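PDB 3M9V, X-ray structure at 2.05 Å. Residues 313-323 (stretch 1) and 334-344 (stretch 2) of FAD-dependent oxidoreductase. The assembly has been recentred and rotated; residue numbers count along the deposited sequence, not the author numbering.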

# COMPACT_ATOMS: atom_id res chain seq x y z
N SER A 313 6.32 5.22 21.31
CA SER A 313 5.23 5.02 22.26
C SER A 313 5.26 3.60 22.84
O SER A 313 4.91 3.40 24.00
CB SER A 313 3.85 5.20 21.60
OG SER A 313 3.76 6.48 21.00
N ALA A 314 5.60 2.59 22.04
CA ALA A 314 5.62 1.22 22.57
C ALA A 314 6.79 1.12 23.55
O ALA A 314 6.70 0.37 24.52
CB ALA A 314 5.87 0.24 21.42
N LEU A 315 7.86 1.88 23.32
CA LEU A 315 8.97 1.90 24.28
C LEU A 315 8.62 2.61 25.59
O LEU A 315 8.97 2.15 26.68
CB LEU A 315 10.25 2.47 23.65
CG LEU A 315 10.83 1.46 22.65
CD1 LEU A 315 11.76 2.15 21.68
CD2 LEU A 315 11.58 0.32 23.36
N THR A 316 7.87 3.70 25.49
CA THR A 316 7.39 4.38 26.70
C THR A 316 6.46 3.48 27.50
O THR A 316 6.62 3.37 28.71
CB THR A 316 6.62 5.63 26.31
OG1 THR A 316 7.55 6.53 25.71
CG2 THR A 316 5.99 6.28 27.55
N ALA A 317 5.50 2.87 26.80
CA ALA A 317 4.58 1.95 27.43
C ALA A 317 5.32 0.76 28.04
O ALA A 317 4.97 0.32 29.13
CB ALA A 317 3.55 1.47 26.43
N ALA A 318 6.30 0.21 27.34
CA ALA A 318 7.03 -0.92 27.88
C ALA A 318 7.79 -0.55 29.15
O ALA A 318 7.81 -1.37 30.09
CB ALA A 318 7.99 -1.52 26.84
N ASP A 319 8.39 0.63 29.21
CA ASP A 319 9.10 1.11 30.39
C ASP A 319 8.17 1.25 31.60
O ASP A 319 8.53 0.85 32.71
CB ASP A 319 9.76 2.47 30.09
CG ASP A 319 11.14 2.34 29.47
OD1 ASP A 319 11.79 1.28 29.67
OD2 ASP A 319 11.62 3.29 28.79
N ALA A 320 6.97 1.82 31.40
CA ALA A 320 5.93 1.93 32.44
C ALA A 320 5.51 0.56 32.97
O ALA A 320 5.50 0.35 34.18
CB ALA A 320 4.68 2.71 31.94
N LEU A 321 5.17 -0.38 32.10
CA LEU A 321 4.79 -1.70 32.57
C LEU A 321 5.96 -2.45 33.22
O LEU A 321 5.78 -3.19 34.18
CB LEU A 321 4.24 -2.55 31.42
CG LEU A 321 2.91 -2.03 30.89
CD1 LEU A 321 2.78 -2.56 29.47
CD2 LEU A 321 1.82 -2.60 31.77
N SER A 322 7.16 -2.22 32.70
CA SER A 322 8.35 -2.87 33.23
C SER A 322 8.57 -2.48 34.69
O SER A 322 8.84 -3.33 35.54
CB SER A 322 9.58 -2.44 32.44
OG SER A 322 10.63 -3.32 32.76
N ALA A 323 8.45 -1.19 34.97
CA ALA A 323 8.67 -0.70 36.31
C ALA A 323 7.58 -1.13 37.29
O ALA A 323 7.78 -0.99 38.49
CB ALA A 323 8.78 0.80 36.33
N ARG A 334 1.66 -10.27 28.96
CA ARG A 334 0.85 -10.17 27.74
C ARG A 334 0.81 -8.71 27.27
O ARG A 334 0.94 -8.44 26.08
CB ARG A 334 -0.57 -10.70 27.97
CG ARG A 334 -0.65 -12.23 28.03
CD ARG A 334 -2.09 -12.70 28.06
NE ARG A 334 -2.68 -12.31 29.34
CZ ARG A 334 -2.80 -13.15 30.37
NH1 ARG A 334 -2.37 -14.40 30.24
NH2 ARG A 334 -3.34 -12.75 31.50
N GLN A 335 0.69 -7.76 28.17
CA GLN A 335 0.57 -6.39 27.71
C GLN A 335 1.90 -5.92 27.14
O GLN A 335 1.92 -5.24 26.12
CB GLN A 335 0.12 -5.50 28.87
CG GLN A 335 -1.38 -5.67 29.00
CD GLN A 335 -1.98 -4.70 29.98
OE1 GLN A 335 -1.60 -3.52 30.06
NE2 GLN A 335 -2.96 -5.19 30.73
N MET A 336 3.02 -6.27 27.77
CA MET A 336 4.31 -5.83 27.26
C MET A 336 4.56 -6.39 25.87
O MET A 336 4.93 -5.65 24.96
CB MET A 336 5.42 -6.19 28.24
CG MET A 336 5.34 -5.34 29.51
SD MET A 336 6.68 -5.73 30.67
CE MET A 336 8.12 -5.15 29.79
N MET A 337 4.25 -7.67 25.68
CA MET A 337 4.47 -8.31 24.39
C MET A 337 3.55 -7.79 23.28
O MET A 337 3.92 -7.66 22.11
CB MET A 337 4.40 -9.83 24.57
CG MET A 337 4.72 -10.57 23.28
SD MET A 337 6.44 -10.37 22.73
CE MET A 337 7.51 -10.96 24.03
N ARG A 338 2.32 -7.47 23.64
CA ARG A 338 1.38 -6.88 22.71
C ARG A 338 1.83 -5.48 22.26
O ARG A 338 1.82 -5.20 21.07
CB ARG A 338 0.00 -6.77 23.38
CG ARG A 338 -1.05 -6.10 22.48
CD ARG A 338 -1.67 -7.15 21.57
NE ARG A 338 -2.95 -6.80 20.93
CZ ARG A 338 -4.15 -6.98 21.48
NH1 ARG A 338 -4.25 -7.46 22.71
NH2 ARG A 338 -5.25 -6.67 20.82
N HIS A 339 2.21 -4.59 23.16
CA HIS A 339 2.85 -3.35 22.72
C HIS A 339 4.04 -3.60 21.80
O HIS A 339 4.11 -2.93 20.77
CB HIS A 339 3.38 -2.49 23.87
CG HIS A 339 2.30 -1.76 24.62
ND1 HIS A 339 1.78 -0.56 24.19
CD2 HIS A 339 1.65 -2.07 25.77
CE1 HIS A 339 0.88 -0.13 25.07
NE2 HIS A 339 0.77 -1.04 26.02
N PHE A 340 4.96 -4.49 22.18
CA PHE A 340 6.14 -4.85 21.39
C PHE A 340 5.70 -5.32 20.00
O PHE A 340 6.15 -4.81 18.97
CB PHE A 340 6.98 -5.92 22.12
CG PHE A 340 8.26 -6.36 21.44
CD1 PHE A 340 8.84 -5.67 20.38
CD2 PHE A 340 8.89 -7.54 21.88
CE1 PHE A 340 10.05 -6.10 19.78
CE2 PHE A 340 10.05 -8.03 21.25
CZ PHE A 340 10.64 -7.30 20.20
N GLN A 341 4.85 -6.34 19.96
CA GLN A 341 4.52 -6.89 18.65
C GLN A 341 3.70 -5.99 17.70
O GLN A 341 3.88 -6.05 16.48
CB GLN A 341 3.96 -8.31 18.74
CG GLN A 341 4.93 -9.20 19.54
CD GLN A 341 6.24 -9.44 18.79
OE1 GLN A 341 6.23 -9.68 17.58
NE2 GLN A 341 7.36 -9.42 19.52
N CYS A 342 2.77 -5.21 18.23
CA CYS A 342 2.01 -4.27 17.41
C CYS A 342 3.01 -3.32 16.74
O CYS A 342 2.93 -3.08 15.54
CB CYS A 342 1.08 -3.42 18.30
SG CYS A 342 -0.40 -4.38 18.66
N ALA A 343 3.91 -2.77 17.54
CA ALA A 343 4.90 -1.80 17.04
C ALA A 343 5.90 -2.42 16.08
O ALA A 343 6.28 -1.80 15.08
CB ALA A 343 5.65 -1.10 18.20
N LYS A 344 6.35 -3.63 16.38
CA LYS A 344 7.30 -4.34 15.51
C LYS A 344 6.76 -4.58 14.11
O LYS A 344 7.46 -4.38 13.11
CB LYS A 344 7.70 -5.70 16.13
CG LYS A 344 8.82 -6.40 15.35
CD LYS A 344 9.22 -7.76 15.97
CE LYS A 344 10.61 -8.23 15.53
NZ LYS A 344 10.38 -8.91 14.24

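Two helices of the FAD-dependent oxidoreductase pack side by side and nearly antiparallel, their N-to-C directions 169° apart and their axes 9.1 Å apart at closest approach. The contact buries 409 Å², summed over both sides, and contains no hydrogen bond from one stretch to the other; it rests on close packing of methyl and other apolar groups, together with the His 339 ring. Within each stretch the backbone makes i to i+4 helical hydrogen bonds, such as that from Ala 318 N to Ala 314 O at 2.9 Å. Because the helices run in opposite directions, moving forward along stretch 1 means moving backward along stretch 2, from Ala 343 to Gln 335.

Ser 313 stands clear of the partner helix, and the contact begins at Ala 314. Its CB points sideways yet reaches Ala 343 CB at 3.5 Å, a methyl-to-methyl contact, and lies 3.7 Å from the backbone atom His 339 O. The backbones come close here: Ala 314 CA and His 339 CA are 5.3 Å apart. Leu 315 and Thr 316 take no part, the CB of Leu 315 pointing away.

Three residues on from Ala 314, Ala 317 points toward stretch 2 and sets its methyl over one face of the His 339 imidazole. Ala 317 CB is 3.6 Å from the ring centroid and 18° off the ring normal, the geometry of a CH-pi contact; its nearest ring atom is His 339 CE1, at 3.4 Å. His 339 ND1 is hydrogen-bonded elsewhere in the structure.

At Ala 318 the backbones again draw near, with Ala 318 CA 5.6 Å from Met 336 CA. The CA-to-CB bond of Met 336 points sideways, but the end of the side chain comes nearer to stretch 1, bringing Met 336 CE to 3.8 Å from Ala 318 O. Asp 319 points away and Ala 320 is out of reach.

Leu 321 gives the largest side chain that stretch 1 brings to the contact. Pointing toward stretch 2, with chi1 m and chi2 t, it touches three residues: Leu 321 CB packs on Met 336 CG at 3.6 Å, Leu 321 CD1 approaches His 339 CD2 obliquely at 3.9 Å, and Leu 321 CD2 lies 3.9 Å from Gln 335 OE1. Ser 322 closes the contact, its CB 4.1 Å from Met 336 CE, so the methionine methyl touches both Ala 318 and Ser 322, one helical turn apart. Ala 323 is out of reach.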